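Local coordinates for dnab-like replicative helicase (Bacillus phage SPP1, PDB 3BH0), which probably unwinds duplex DNA in the 5'-3' direction at the phage replication fork, driven by ATP hydrolysis in the RecA-like ATPase domain that this chain represents, at residues 46-51 / 63-67; 53-57 / 305-309; 70-76 / 224-230; 75-81 / 263-269; 240-244 / 280-285. All coordinates share one frame; numbering follows the deposited sequence.

Contact 1 of 5, residues 46-51 / 63-67; sequences GNITGV and YGYKR
Y63, the first residue past the end of helix 56-62, has positive phi and meets residues 46-50 through its carbonyl and its ring. Y63 O accepts from G50 N at 2.8 Å, with the donor in the carbonyl plane and 145° at the hydrogen; T49 N adds a weak, more bent bond to the same oxygen. The ring turns its edge to the preceding loop, where G46 O lies near the ring plane, 3.6 Å from Y63 CE2. G64 follows with its CA against the backbone of G50, the two CA atoms 3.8 Å apart. Y65 makes a single antiparallel, hydrogen-bonded bridge with V51. Y65 N gives to V51 O at 2.6 Å, nearly straight at 168°, and V51 N returns a bond to Y65 O at 2.8 Å. K66 starts away from the other segment, but bends at chi2 (-58°) and chi4 carry NZ back to 3.7 Å from T49 CB; there it bonds to G64 O, above that carbonyl's plane, and weakly to T62 O. The backbone bonds tie the chain before helix 56-62 to the chain just after it. The Y65 ring lies between helix 81-93 and strand 223-228, its OH bonded to Q88 and E261, while V51 packs on M92.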
# COMPACT_ATOMS: atom_id res chain seq x y z
N GLY A 46 -15.56 18.64 -0.16
CA GLY A 46 -14.33 18.68 -0.94
C GLY A 46 -13.15 18.05 -0.22
O GLY A 46 -12.06 17.90 -0.79
N ASN A 47 -13.36 17.67 1.04
CA ASN A 47 -12.34 16.98 1.81
C ASN A 47 -12.34 15.47 1.56
O ASN A 47 -13.32 14.90 1.02
CB ASN A 47 -12.50 17.29 3.30
CG ASN A 47 -12.57 18.78 3.58
OD1 ASN A 47 -12.06 19.61 2.81
ND2 ASN A 47 -13.20 19.14 4.70
N ILE A 48 -11.23 14.83 1.93
CA ILE A 48 -11.08 13.39 1.76
C ILE A 48 -12.09 12.64 2.63
O ILE A 48 -12.14 12.81 3.85
CB ILE A 48 -9.63 12.90 2.08
CG1 ILE A 48 -9.29 13.20 3.55
CG2 ILE A 48 -8.64 13.55 1.13
CD1 ILE A 48 -8.16 12.34 4.13
N THR A 49 -12.91 11.83 1.97
CA THR A 49 -13.89 10.99 2.63
C THR A 49 -13.17 9.82 3.28
O THR A 49 -13.14 9.71 4.51
CB THR A 49 -14.93 10.47 1.61
OG1 THR A 49 -15.60 11.59 1.02
CG2 THR A 49 -15.95 9.56 2.28
N GLY A 50 -12.58 8.97 2.45
CA GLY A 50 -11.95 7.74 2.93
C GLY A 50 -10.59 7.89 3.59
O GLY A 50 -10.18 8.99 3.97
N VAL A 51 -9.90 6.77 3.73
CA VAL A 51 -8.60 6.71 4.35
C VAL A 51 -7.59 7.34 3.41
O VAL A 51 -7.51 6.95 2.23
CB VAL A 51 -8.16 5.25 4.61
CG1 VAL A 51 -6.90 5.22 5.44
CG2 VAL A 51 -9.26 4.46 5.29
N TYR A 63 -10.38 10.50 -3.25
CA TYR A 63 -11.10 11.01 -2.07
C TYR A 63 -10.90 10.12 -0.85
O TYR A 63 -11.68 10.14 0.10
CB TYR A 63 -12.59 11.36 -2.35
CG TYR A 63 -12.72 12.71 -3.06
CD1 TYR A 63 -12.96 12.79 -4.43
CD2 TYR A 63 -12.52 13.91 -2.36
CE1 TYR A 63 -13.05 14.01 -5.08
CE2 TYR A 63 -12.60 15.14 -3.00
CZ TYR A 63 -12.88 15.19 -4.36
OH TYR A 63 -12.95 16.41 -5.01
N GLY A 64 -9.79 9.37 -0.88
CA GLY A 64 -9.44 8.41 0.17
C GLY A 64 -9.84 7.00 -0.20
O GLY A 64 -10.68 6.79 -1.09
N TYR A 65 -9.24 6.02 0.47
CA TYR A 65 -9.59 4.63 0.27
C TYR A 65 -10.87 4.33 1.01
O TYR A 65 -11.05 4.76 2.13
CB TYR A 65 -8.47 3.68 0.74
CG TYR A 65 -7.16 3.85 -0.00
CD1 TYR A 65 -7.12 3.86 -1.41
CD2 TYR A 65 -5.97 4.00 0.70
CE1 TYR A 65 -5.93 4.02 -2.09
CE2 TYR A 65 -4.76 4.16 0.03
CZ TYR A 65 -4.74 4.17 -1.36
OH TYR A 65 -3.53 4.33 -2.02
N LYS A 66 -11.76 3.60 0.36
CA LYS A 66 -13.07 3.29 0.93
C LYS A 66 -13.04 1.93 1.60
O LYS A 66 -12.40 1.00 1.10
CB LYS A 66 -14.17 3.29 -0.15
CG LYS A 66 -14.16 4.48 -1.13
CD LYS A 66 -14.29 5.84 -0.43
CE LYS A 66 -14.24 6.96 -1.46
NZ LYS A 66 -13.49 8.13 -0.92
N ARG A 67 -13.75 1.83 2.71
CA ARG A 67 -13.99 0.57 3.41
C ARG A 67 -14.17 -0.68 2.53
O ARG A 67 -13.97 -1.79 2.99
CB ARG A 67 -15.20 0.75 4.33
CG ARG A 67 -15.07 1.89 5.34
CD ARG A 67 -14.95 1.36 6.78
NE ARG A 67 -15.31 2.38 7.77
CZ ARG A 67 -15.55 2.14 9.07
NH1 ARG A 67 -15.49 0.90 9.55
NH2 ARG A 67 -15.86 3.15 9.88

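Contact 2 of 5, residues 53-57 / 305-309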
# COMPACT_ATOMS: atom_id res chain seq x y z
N SER A 53 -4.03 8.07 1.65
CA SER A 53 -2.66 7.61 1.39
C SER A 53 -1.66 8.58 1.99
O SER A 53 -0.57 8.18 2.39
CB SER A 53 -2.43 7.54 -0.11
OG SER A 53 -2.60 8.82 -0.67
N GLY A 54 -2.04 9.86 2.05
CA GLY A 54 -1.20 10.93 2.57
C GLY A 54 -0.49 11.66 1.45
O GLY A 54 0.26 12.62 1.68
N PHE A 55 -0.71 11.19 0.23
CA PHE A 55 -0.20 11.86 -0.94
C PHE A 55 -1.34 12.68 -1.52
O PHE A 55 -2.26 12.16 -2.17
CB PHE A 55 0.40 10.86 -1.94
CG PHE A 55 1.46 9.97 -1.34
CD1 PHE A 55 2.60 10.52 -0.76
CD2 PHE A 55 1.31 8.60 -1.32
CE1 PHE A 55 3.58 9.71 -0.18
CE2 PHE A 55 2.29 7.77 -0.74
CZ PHE A 55 3.41 8.33 -0.18
N THR A 56 -1.27 13.97 -1.22
CA THR A 56 -2.31 14.95 -1.52
C THR A 56 -3.04 14.68 -2.84
O THR A 56 -4.26 14.48 -2.85
CB THR A 56 -1.70 16.39 -1.49
OG1 THR A 56 -0.89 16.54 -0.31
CG2 THR A 56 -2.78 17.47 -1.50
N GLU A 57 -2.28 14.64 -3.93
CA GLU A 57 -2.85 14.62 -5.27
C GLU A 57 -3.46 13.29 -5.65
O GLU A 57 -4.22 13.22 -6.60
CB GLU A 57 -1.80 15.04 -6.32
CG GLU A 57 -1.44 16.51 -6.29
CD GLU A 57 -2.66 17.43 -6.40
OE1 GLU A 57 -3.54 17.18 -7.27
OE2 GLU A 57 -2.74 18.40 -5.60
N PHE A 305 8.77 10.21 0.61
CA PHE A 305 8.15 10.76 -0.59
C PHE A 305 7.56 12.13 -0.27
O PHE A 305 6.93 12.33 0.79
CB PHE A 305 7.06 9.84 -1.12
CG PHE A 305 7.57 8.50 -1.56
CD1 PHE A 305 7.69 8.21 -2.91
CD2 PHE A 305 7.92 7.52 -0.63
CE1 PHE A 305 8.16 6.96 -3.33
CE2 PHE A 305 8.39 6.29 -1.03
CZ PHE A 305 8.50 6.01 -2.38
N VAL A 306 7.77 13.07 -1.19
CA VAL A 306 7.34 14.44 -1.03
C VAL A 306 6.29 14.75 -2.07
O VAL A 306 6.51 14.56 -3.27
CB VAL A 306 8.52 15.41 -1.18
CG1 VAL A 306 8.08 16.86 -0.96
CG2 VAL A 306 9.63 15.04 -0.22
N ASN A 307 5.14 15.21 -1.59
CA ASN A 307 4.07 15.71 -2.43
C ASN A 307 4.53 16.85 -3.30
O ASN A 307 5.25 17.74 -2.85
CB ASN A 307 2.90 16.16 -1.57
CG ASN A 307 2.08 15.01 -1.08
OD1 ASN A 307 1.41 14.33 -1.87
ND2 ASN A 307 2.12 14.77 0.22
N LEU A 308 4.13 16.79 -4.56
CA LEU A 308 4.31 17.88 -5.49
C LEU A 308 2.98 18.67 -5.60
O LEU A 308 1.91 18.13 -5.27
CB LEU A 308 4.76 17.32 -6.84
CG LEU A 308 6.26 17.30 -7.15
CD1 LEU A 308 7.11 16.68 -6.05
CD2 LEU A 308 6.55 16.63 -8.48
N GLU A 309 3.06 19.92 -6.06
CA GLU A 309 1.89 20.82 -6.16
C GLU A 309 0.74 20.30 -7.04
O GLU A 309 0.95 19.93 -8.19
CB GLU A 309 2.31 22.21 -6.63
CG GLU A 309 2.82 23.13 -5.51
CD GLU A 309 3.45 24.42 -6.05
OE1 GLU A 309 4.29 24.34 -6.98
OE2 GLU A 309 3.11 25.52 -5.54
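The start of helix 56-62 meets the last strand of the sheet, 304-307, and the side-chain amide of N307 spans the turn that leads into the helix. N307 ND2 donates to G54 O over 3.2 Å; the bond is straight (169°), lies on a carbonyl lone pair and runs in the plane of the amide. N307 OD1 takes a weak bond from T56 N at 2.8 Å, bent to 119° at the hydrogen. The amide therefore touches the backbone both before and after the N-cap residue F55, and T56 OG1 also lies 3.4 Å from N307 CG. Within the turn, S53 OG accepts from F55 N at 3.2 Å, an ST turn. F55 supplies the apolar half of the contact: CE1 of its ring reaches F305 CB at 3.6 Å, and N307 OD1 sits at the ring edge. CG anti to the carbonyl carbon (chi1 -54°) goes with a ring that meets both F305 and F84. The F84 ring, on helix 81-93, is nearly parallel to that of F55, which also touches L296 of strand 292-299; the F305 ring meets F298 on that same strand.

Contact 3 of 5, residues 70-76 / 224-230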
# COMPACT_ATOMS: atom_id res chain seq x y z
N PHE A 70 -10.23 -2.70 -2.82
CA PHE A 70 -9.11 -3.60 -2.98
C PHE A 70 -8.14 -2.85 -3.88
O PHE A 70 -8.39 -2.67 -5.08
CB PHE A 70 -9.59 -4.92 -3.60
CG PHE A 70 -8.49 -5.88 -3.88
CD1 PHE A 70 -7.38 -5.97 -3.06
CD2 PHE A 70 -8.59 -6.73 -4.98
CE1 PHE A 70 -6.37 -6.87 -3.33
CE2 PHE A 70 -7.57 -7.64 -5.26
CZ PHE A 70 -6.46 -7.71 -4.43
N VAL A 71 -7.05 -2.37 -3.29
CA VAL A 71 -6.06 -1.61 -4.04
C VAL A 71 -4.75 -2.35 -4.20
O VAL A 71 -4.25 -3.03 -3.30
CB VAL A 71 -5.93 -0.11 -3.57
CG1 VAL A 71 -6.68 0.14 -2.31
CG2 VAL A 71 -4.49 0.34 -3.45
N LEU A 72 -4.23 -2.24 -5.41
CA LEU A 72 -3.03 -2.90 -5.85
C LEU A 72 -1.92 -1.87 -6.12
O LEU A 72 -2.14 -0.87 -6.78
CB LEU A 72 -3.35 -3.70 -7.12
CG LEU A 72 -2.43 -4.87 -7.42
CD1 LEU A 72 -2.77 -6.04 -6.47
CD2 LEU A 72 -2.59 -5.27 -8.87
N ILE A 73 -0.75 -2.12 -5.54
CA ILE A 73 0.44 -1.32 -5.79
C ILE A 73 1.41 -2.28 -6.45
O ILE A 73 2.00 -3.14 -5.80
CB ILE A 73 1.07 -0.73 -4.49
CG1 ILE A 73 0.07 0.20 -3.79
CG2 ILE A 73 2.32 0.04 -4.82
CD1 ILE A 73 0.47 0.61 -2.40
N ALA A 74 1.53 -2.13 -7.76
CA ALA A 74 2.41 -2.96 -8.55
C ALA A 74 3.58 -2.17 -9.17
O ALA A 74 3.43 -1.03 -9.61
CB ALA A 74 1.62 -3.71 -9.60
N ALA A 75 4.75 -2.78 -9.19
CA ALA A 75 5.92 -2.13 -9.76
C ALA A 75 7.00 -3.16 -9.98
O ALA A 75 7.07 -4.15 -9.27
CB ALA A 75 6.44 -1.01 -8.85
N ARG A 76 7.85 -2.89 -10.96
CA ARG A 76 9.10 -3.58 -11.15
C ARG A 76 10.03 -3.34 -9.94
O ARG A 76 9.75 -2.44 -9.13
CB ARG A 76 9.74 -3.13 -12.46
CG ARG A 76 8.96 -3.53 -13.70
CD ARG A 76 9.05 -5.04 -13.97
NE ARG A 76 10.43 -5.49 -14.03
CZ ARG A 76 10.87 -6.68 -13.60
NH1 ARG A 76 10.04 -7.58 -13.08
NH2 ARG A 76 12.16 -6.95 -13.68
N VAL A 224 -8.14 -3.34 1.60
CA VAL A 224 -7.03 -4.25 1.34
C VAL A 224 -6.10 -3.59 0.33
O VAL A 224 -6.56 -3.11 -0.70
CB VAL A 224 -7.51 -5.62 0.83
CG1 VAL A 224 -6.33 -6.53 0.53
CG2 VAL A 224 -8.42 -6.25 1.89
N ILE A 225 -4.82 -3.52 0.69
CA ILE A 225 -3.77 -3.00 -0.17
C ILE A 225 -2.72 -4.10 -0.40
O ILE A 225 -1.94 -4.44 0.49
CB ILE A 225 -3.10 -1.72 0.40
CG1 ILE A 225 -4.13 -0.59 0.59
CG2 ILE A 225 -2.04 -1.23 -0.55
CD1 ILE A 225 -3.61 0.61 1.34
N ALA A 226 -2.74 -4.66 -1.61
CA ALA A 226 -1.78 -5.67 -1.98
C ALA A 226 -0.71 -5.11 -2.92
O ALA A 226 -1.00 -4.52 -3.98
CB ALA A 226 -2.48 -6.89 -2.59
N LEU A 227 0.55 -5.30 -2.51
CA LEU A 227 1.71 -5.10 -3.35
C LEU A 227 1.81 -6.28 -4.32
O LEU A 227 1.50 -7.42 -3.97
CB LEU A 227 2.98 -4.98 -2.50
CG LEU A 227 3.37 -3.60 -1.99
CD1 LEU A 227 2.26 -2.98 -1.17
CD2 LEU A 227 4.67 -3.62 -1.19
N SER A 228 2.26 -5.99 -5.54
CA SER A 228 2.32 -6.97 -6.60
C SER A 228 3.53 -6.73 -7.48
O SER A 228 3.87 -5.58 -7.81
CB SER A 228 1.04 -6.94 -7.44
OG SER A 228 1.20 -7.71 -8.62
N GLN A 229 4.16 -7.81 -7.89
CA GLN A 229 5.29 -7.75 -8.79
C GLN A 229 4.73 -7.55 -10.18
O GLN A 229 3.52 -7.57 -10.37
CB GLN A 229 6.13 -9.03 -8.67
CG GLN A 229 5.52 -10.31 -9.27
CD GLN A 229 6.22 -11.60 -8.75
OE1 GLN A 229 7.31 -11.54 -8.18
NE2 GLN A 229 5.59 -12.74 -8.95
N LEU A 230 5.61 -7.33 -11.15
CA LEU A 230 5.20 -7.20 -12.56
C LEU A 230 6.13 -8.01 -13.44
O LEU A 230 7.26 -8.33 -13.03
CB LEU A 230 5.19 -5.73 -13.03
CG LEU A 230 3.99 -4.91 -12.57
CD1 LEU A 230 4.27 -3.44 -12.73
CD2 LEU A 230 2.75 -5.30 -13.32
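Strands 70-74 and 223-228 are parallel neighbours in the middle of the RecA-like P-loop NTPase sheet, in register from F70 with V224 to A74 with S228. Backbone bonds alternate along the pair: V71 N to V224 O is 2.7 Å and 169° at the hydrogen, and A226 N to V71 O is 2.8 Å. Packing is tight on both faces. On the one facing helix 81-93, the I73 and I225 side chains cross obliquely, I73 CD1 3.6 Å from I225 CG2, while V71 lies alongside I225. On the other, F70 CE1, at the ring edge, lies 4.0 Å from A226 CB, and helix 202-220 covers F70 and V224. L230, also buried, extends the packing past the strand, its CD1 3.6 Å from A75 N and its CG against A74 CB.

The solvent side is formed by Q229, which barely touches, and R76. Bent at chi2 (-71°) and chi3, R76 crosses L230, its NE held by E235. R76 NH1 meets L230 O at 2.9 Å, near the guanidinium plane but 36° above the plane of the carbonyl.

Contact 4 of 5, residues 75-81 / 263-269; sequences ARPSMGK and LYRDDYY
M79 SD stands 5.0 Å from the centroid of the Y269 ring, 58° off the ring normal, an oblique Met-aromatic contact, and Y268 CD2 lies over one face of that ring, 3.7 Å above the plane. Y268 CE1 is approached by S78 CB at 3.5 Å, and Y269 CE1 lies at the edge of the Y268 ring. The guanidinium of R265 puts its edge to the loop: R265 NH1 donates to S78 O at 2.7 Å, nearly in line with the carbonyl although bent to 132° at the hydrogen. Y268 CA lies over one face of this guanidinium, offset toward the rim, and a salt bridge to D267 holds R265 NE. The R76 guanidinium carries P77 CD over the centre of one face.

Residues 75-81 fit the Walker A P-loop that joins strand 70-74 to helix 81-93, and K81 NZ bonds to A75 O at 3.0 Å. Strand 259-265 flanks this loop. M79 CG lies 3.7 Å from L263 O, and bends at chi2 (-67°) and chi3 accompany a weak bond from R265 N to M79 SD over 3.4 Å. L263 CB packs on A75 CB at 3.8 Å, and its CD2 reaches K81 CA. One water bridges the backbones, accepting from R76 N and donating to L263 O, while Y269 OH bonds to E235, the acid that also pairs with R76 NE.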
# COMPACT_ATOMS: atom_id res chain seq x y z
N ALA A 75 4.75 -2.78 -9.19
CA ALA A 75 5.92 -2.13 -9.76
C ALA A 75 7.00 -3.16 -9.98
O ALA A 75 7.07 -4.15 -9.27
CB ALA A 75 6.44 -1.01 -8.85
N ARG A 76 7.85 -2.89 -10.96
CA ARG A 76 9.10 -3.58 -11.15
C ARG A 76 10.03 -3.34 -9.94
O ARG A 76 9.75 -2.44 -9.13
CB ARG A 76 9.74 -3.13 -12.46
CG ARG A 76 8.96 -3.53 -13.70
CD ARG A 76 9.05 -5.04 -13.97
NE ARG A 76 10.43 -5.49 -14.03
CZ ARG A 76 10.87 -6.68 -13.60
NH1 ARG A 76 10.04 -7.58 -13.08
NH2 ARG A 76 12.16 -6.95 -13.68
N PRO A 77 11.09 -4.16 -9.78
CA PRO A 77 12.04 -3.88 -8.70
C PRO A 77 12.68 -2.49 -8.79
O PRO A 77 12.89 -1.97 -9.89
CB PRO A 77 13.12 -4.96 -8.90
CG PRO A 77 12.45 -6.03 -9.68
CD PRO A 77 11.46 -5.36 -10.55
N SER A 78 12.96 -1.90 -7.64
CA SER A 78 13.72 -0.64 -7.54
C SER A 78 12.93 0.62 -7.87
O SER A 78 13.53 1.68 -8.05
CB SER A 78 14.98 -0.67 -8.42
OG SER A 78 15.95 -1.54 -7.89
N MET A 79 11.61 0.51 -7.99
CA MET A 79 10.78 1.68 -8.27
C MET A 79 10.32 2.40 -6.99
O MET A 79 9.77 3.50 -7.07
CB MET A 79 9.57 1.28 -9.10
CG MET A 79 9.91 0.54 -10.40
SD MET A 79 10.78 1.50 -11.68
CE MET A 79 10.01 0.79 -13.11
N GLY A 80 10.53 1.78 -5.83
CA GLY A 80 10.17 2.40 -4.54
C GLY A 80 8.97 1.80 -3.80
O GLY A 80 8.51 2.37 -2.80
N LYS A 81 8.50 0.65 -4.29
CA LYS A 81 7.28 -0.04 -3.86
C LYS A 81 7.12 -0.22 -2.35
O LYS A 81 6.09 0.13 -1.79
CB LYS A 81 7.23 -1.41 -4.56
CG LYS A 81 5.95 -2.22 -4.40
CD LYS A 81 5.90 -3.32 -5.47
CE LYS A 81 6.90 -4.44 -5.21
NZ LYS A 81 7.28 -5.13 -6.48
N LEU A 263 4.05 2.11 -9.96
CA LEU A 263 5.17 3.01 -9.69
C LEU A 263 6.20 2.89 -10.80
O LEU A 263 6.52 1.81 -11.27
CB LEU A 263 5.81 2.70 -8.34
CG LEU A 263 5.27 3.25 -7.01
CD1 LEU A 263 3.84 3.79 -7.05
CD2 LEU A 263 5.37 2.18 -5.98
N TYR A 264 6.71 4.04 -11.22
CA TYR A 264 7.75 4.10 -12.23
C TYR A 264 8.71 5.18 -11.82
O TYR A 264 8.29 6.30 -11.51
CB TYR A 264 7.12 4.41 -13.58
CG TYR A 264 8.10 4.60 -14.71
CD1 TYR A 264 8.70 3.51 -15.33
CD2 TYR A 264 8.41 5.87 -15.17
CE1 TYR A 264 9.58 3.68 -16.38
CE2 TYR A 264 9.29 6.06 -16.21
CZ TYR A 264 9.88 4.97 -16.81
OH TYR A 264 10.75 5.15 -17.85
N ARG A 265 9.99 4.84 -11.79
CA ARG A 265 11.04 5.78 -11.43
C ARG A 265 11.96 5.94 -12.65
O ARG A 265 12.81 5.09 -12.90
CB ARG A 265 11.77 5.25 -10.21
CG ARG A 265 12.71 6.22 -9.55
CD ARG A 265 13.38 5.56 -8.36
NE ARG A 265 14.82 5.77 -8.41
CZ ARG A 265 15.73 4.82 -8.59
NH1 ARG A 265 15.37 3.55 -8.70
NH2 ARG A 265 17.02 5.15 -8.65
N ASP A 266 11.75 7.00 -13.43
CA ASP A 266 12.40 7.15 -14.75
C ASP A 266 13.93 7.04 -14.71
O ASP A 266 14.53 6.52 -15.65
CB ASP A 266 11.97 8.45 -15.47
CG ASP A 266 12.37 8.48 -16.95
OD1 ASP A 266 11.50 8.41 -17.84
OD2 ASP A 266 13.57 8.56 -17.26
N ASP A 267 14.54 7.54 -13.63
CA ASP A 267 16.00 7.62 -13.56
C ASP A 267 16.69 6.29 -13.22
O ASP A 267 17.92 6.20 -13.26
CB ASP A 267 16.48 8.79 -12.67
CG ASP A 267 16.11 8.63 -11.19
OD1 ASP A 267 15.61 7.55 -10.81
OD2 ASP A 267 16.33 9.58 -10.42
N TYR A 268 15.89 5.27 -12.92
CA TYR A 268 16.38 3.90 -12.89
C TYR A 268 16.70 3.43 -14.31
O TYR A 268 17.68 2.74 -14.52
CB TYR A 268 15.37 2.93 -12.25
CG TYR A 268 15.88 1.51 -12.16
CD1 TYR A 268 16.74 1.13 -11.12
CD2 TYR A 268 15.51 0.54 -13.09
CE1 TYR A 268 17.23 -0.16 -11.02
CE2 TYR A 268 15.99 -0.77 -13.00
CZ TYR A 268 16.85 -1.11 -11.96
OH TYR A 268 17.34 -2.41 -11.84
N TYR A 269 15.87 3.84 -15.26
CA TYR A 269 15.96 3.36 -16.64
C TYR A 269 16.84 4.22 -17.56
O TYR A 269 17.66 3.69 -18.32
CB TYR A 269 14.56 3.18 -17.24
CG TYR A 269 13.81 2.01 -16.64
CD1 TYR A 269 14.31 0.71 -16.74
CD2 TYR A 269 12.62 2.21 -15.96
CE1 TYR A 269 13.64 -0.37 -16.18
CE2 TYR A 269 11.94 1.14 -15.40
CZ TYR A 269 12.46 -0.14 -15.52
OH TYR A 269 11.79 -1.20 -14.97
O HOH W 1 7.25 -0.50 -12.54

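Contact 5 of 5, residues 240-244 / 280-285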
# COMPACT_ATOMS: atom_id res chain seq x y z
N LYS A 240 9.19 1.92 -20.65
CA LYS A 240 9.07 0.93 -19.59
C LYS A 240 8.10 1.35 -18.48
O LYS A 240 8.19 0.87 -17.35
CB LYS A 240 10.46 0.59 -19.02
CG LYS A 240 11.37 -0.08 -20.04
CD LYS A 240 12.79 -0.19 -19.53
CE LYS A 240 13.77 -0.41 -20.67
NZ LYS A 240 13.64 0.65 -21.72
N ARG A 241 7.19 2.25 -18.81
CA ARG A 241 6.06 2.50 -17.92
C ARG A 241 5.13 1.28 -17.91
O ARG A 241 4.80 0.73 -18.98
CB ARG A 241 5.34 3.79 -18.28
CG ARG A 241 5.66 4.90 -17.32
CD ARG A 241 5.46 6.27 -17.91
NE ARG A 241 6.69 6.69 -18.58
CZ ARG A 241 7.13 7.94 -18.66
NH1 ARG A 241 6.45 8.94 -18.10
NH2 ARG A 241 8.26 8.18 -19.30
N PRO A 242 4.74 0.80 -16.71
CA PRO A 242 3.91 -0.41 -16.65
C PRO A 242 2.55 -0.18 -17.25
O PRO A 242 2.03 0.94 -17.18
CB PRO A 242 3.78 -0.67 -15.14
CG PRO A 242 4.88 0.12 -14.51
CD PRO A 242 5.05 1.33 -15.37
N MET A 243 1.98 -1.21 -17.85
CA MET A 243 0.58 -1.17 -18.29
C MET A 243 -0.20 -2.34 -17.72
O MET A 243 0.39 -3.25 -17.14
CB MET A 243 0.46 -1.14 -19.81
CG MET A 243 1.13 -2.27 -20.52
SD MET A 243 1.33 -1.85 -22.25
CE MET A 243 1.95 -0.17 -22.15
N LEU A 244 -1.52 -2.30 -17.88
CA LEU A 244 -2.40 -3.29 -17.28
C LEU A 244 -2.13 -4.70 -17.78
O LEU A 244 -2.24 -5.66 -17.01
CB LEU A 244 -3.88 -2.92 -17.46
CG LEU A 244 -4.38 -1.70 -16.68
CD1 LEU A 244 -5.76 -1.32 -17.19
CD2 LEU A 244 -4.41 -1.93 -15.18
N GLU A 280 6.74 8.45 -10.30
CA GLU A 280 5.35 8.67 -10.68
C GLU A 280 4.43 7.50 -10.29
O GLU A 280 4.72 6.32 -10.55
CB GLU A 280 5.21 9.09 -12.14
CG GLU A 280 5.74 8.14 -13.18
CD GLU A 280 5.54 8.67 -14.61
OE1 GLU A 280 6.12 9.72 -14.96
OE2 GLU A 280 4.79 8.04 -15.39
N VAL A 281 3.34 7.87 -9.63
CA VAL A 281 2.28 6.94 -9.29
C VAL A 281 1.28 6.96 -10.43
O VAL A 281 0.53 7.93 -10.60
CB VAL A 281 1.63 7.32 -7.95
CG1 VAL A 281 0.55 6.33 -7.59
CG2 VAL A 281 2.67 7.37 -6.85
N ILE A 282 1.28 5.91 -11.23
CA ILE A 282 0.35 5.80 -12.34
C ILE A 282 -0.88 5.01 -11.90
O ILE A 282 -0.78 3.81 -11.68
CB ILE A 282 0.99 5.11 -13.57
CG1 ILE A 282 2.38 5.68 -13.84
CG2 ILE A 282 0.06 5.21 -14.79
CD1 ILE A 282 3.20 4.87 -14.86
N ILE A 283 -2.01 5.70 -11.76
CA ILE A 283 -3.32 5.10 -11.50
C ILE A 283 -3.83 4.50 -12.82
O ILE A 283 -4.34 5.21 -13.67
CB ILE A 283 -4.33 6.15 -10.93
CG1 ILE A 283 -3.93 6.62 -9.53
CG2 ILE A 283 -5.72 5.57 -10.82
CD1 ILE A 283 -2.82 7.70 -9.49
N ALA A 284 -3.66 3.19 -12.99
CA ALA A 284 -3.99 2.53 -14.26
C ALA A 284 -5.44 2.04 -14.28
O ALA A 284 -6.00 1.80 -15.34
CB ALA A 284 -3.04 1.40 -14.51
N LYS A 285 -6.02 1.91 -13.10
CA LYS A 285 -7.41 1.54 -12.95
C LYS A 285 -8.01 2.26 -11.77
O LYS A 285 -7.39 2.36 -10.69
CB LYS A 285 -7.59 0.03 -12.79
CG LYS A 285 -9.05 -0.37 -12.88
CD LYS A 285 -9.30 -1.80 -12.47
CE LYS A 285 -10.82 -2.09 -12.55
NZ LYS A 285 -11.13 -3.34 -11.84
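R241 and E280 supply the charged part of this contact. R241 NH1 stands 3.3 Å from E280 OE1, a salt bridge, and equally far from E280 OE2, to which it makes a weak hydrogen bond. A single nitrogen thus serves both carboxylate oxygens, and with the guanidinium and carboxylate planes 78° apart this is not a paired, coplanar bridge. R241 CD lies 3.2 Å from E280 OE2, and the bend at chi3 (-88°) turns the guanidinium so that NH1 meets the carboxylate; E280 holds CG between its backbone N and carbonyl carbon and extends straight beyond. R241 NH2 also has a long, weak ion pair with D266.

The strand involved, 278-286, runs antiparallel to 259-265 and belongs to the part of the RecA-like sheet beyond its parallel core; the loop 240-244 runs alongside it, with end-to-end directions 13° apart.

Apolar contacts follow along the strand. I282 CD1 touches R241 CG at 3.5 Å and P242 CD at 4.0 Å, the isoleucine and arginine chains crossing at about a right angle. P242 packs also on F262 of strand 259-265. Two residues on, L244 meets A284 with both methyls: its CD2 lies 3.7 Å from A284 CB and its CD1 3.6 Å from A284 O.

Contact 3 is the buried one, its centre about 7 Å from the chain centre, and works by strand pairing and aliphatic packing; the centres of the other four lie about 14 to 15 Å from the chain centre, and these contacts mix polar and apolar groups. Contacts 3 and 4 share A75 and R76 and reach neighbouring strands, 3 through backbone register, 4 through side chains around the P-loop. Contacts 4 and 5 adjoin along strands 259-265 and 278-286, but 5 is a surface contact whose polar part is a salt bridge. Contacts 1 and 2 grip the two ends of helix 56-62, contact 1 by backbone bonds, contact 2 by one asparagine amide and packing of F55 on F305. F305 touches G80 of contact 4.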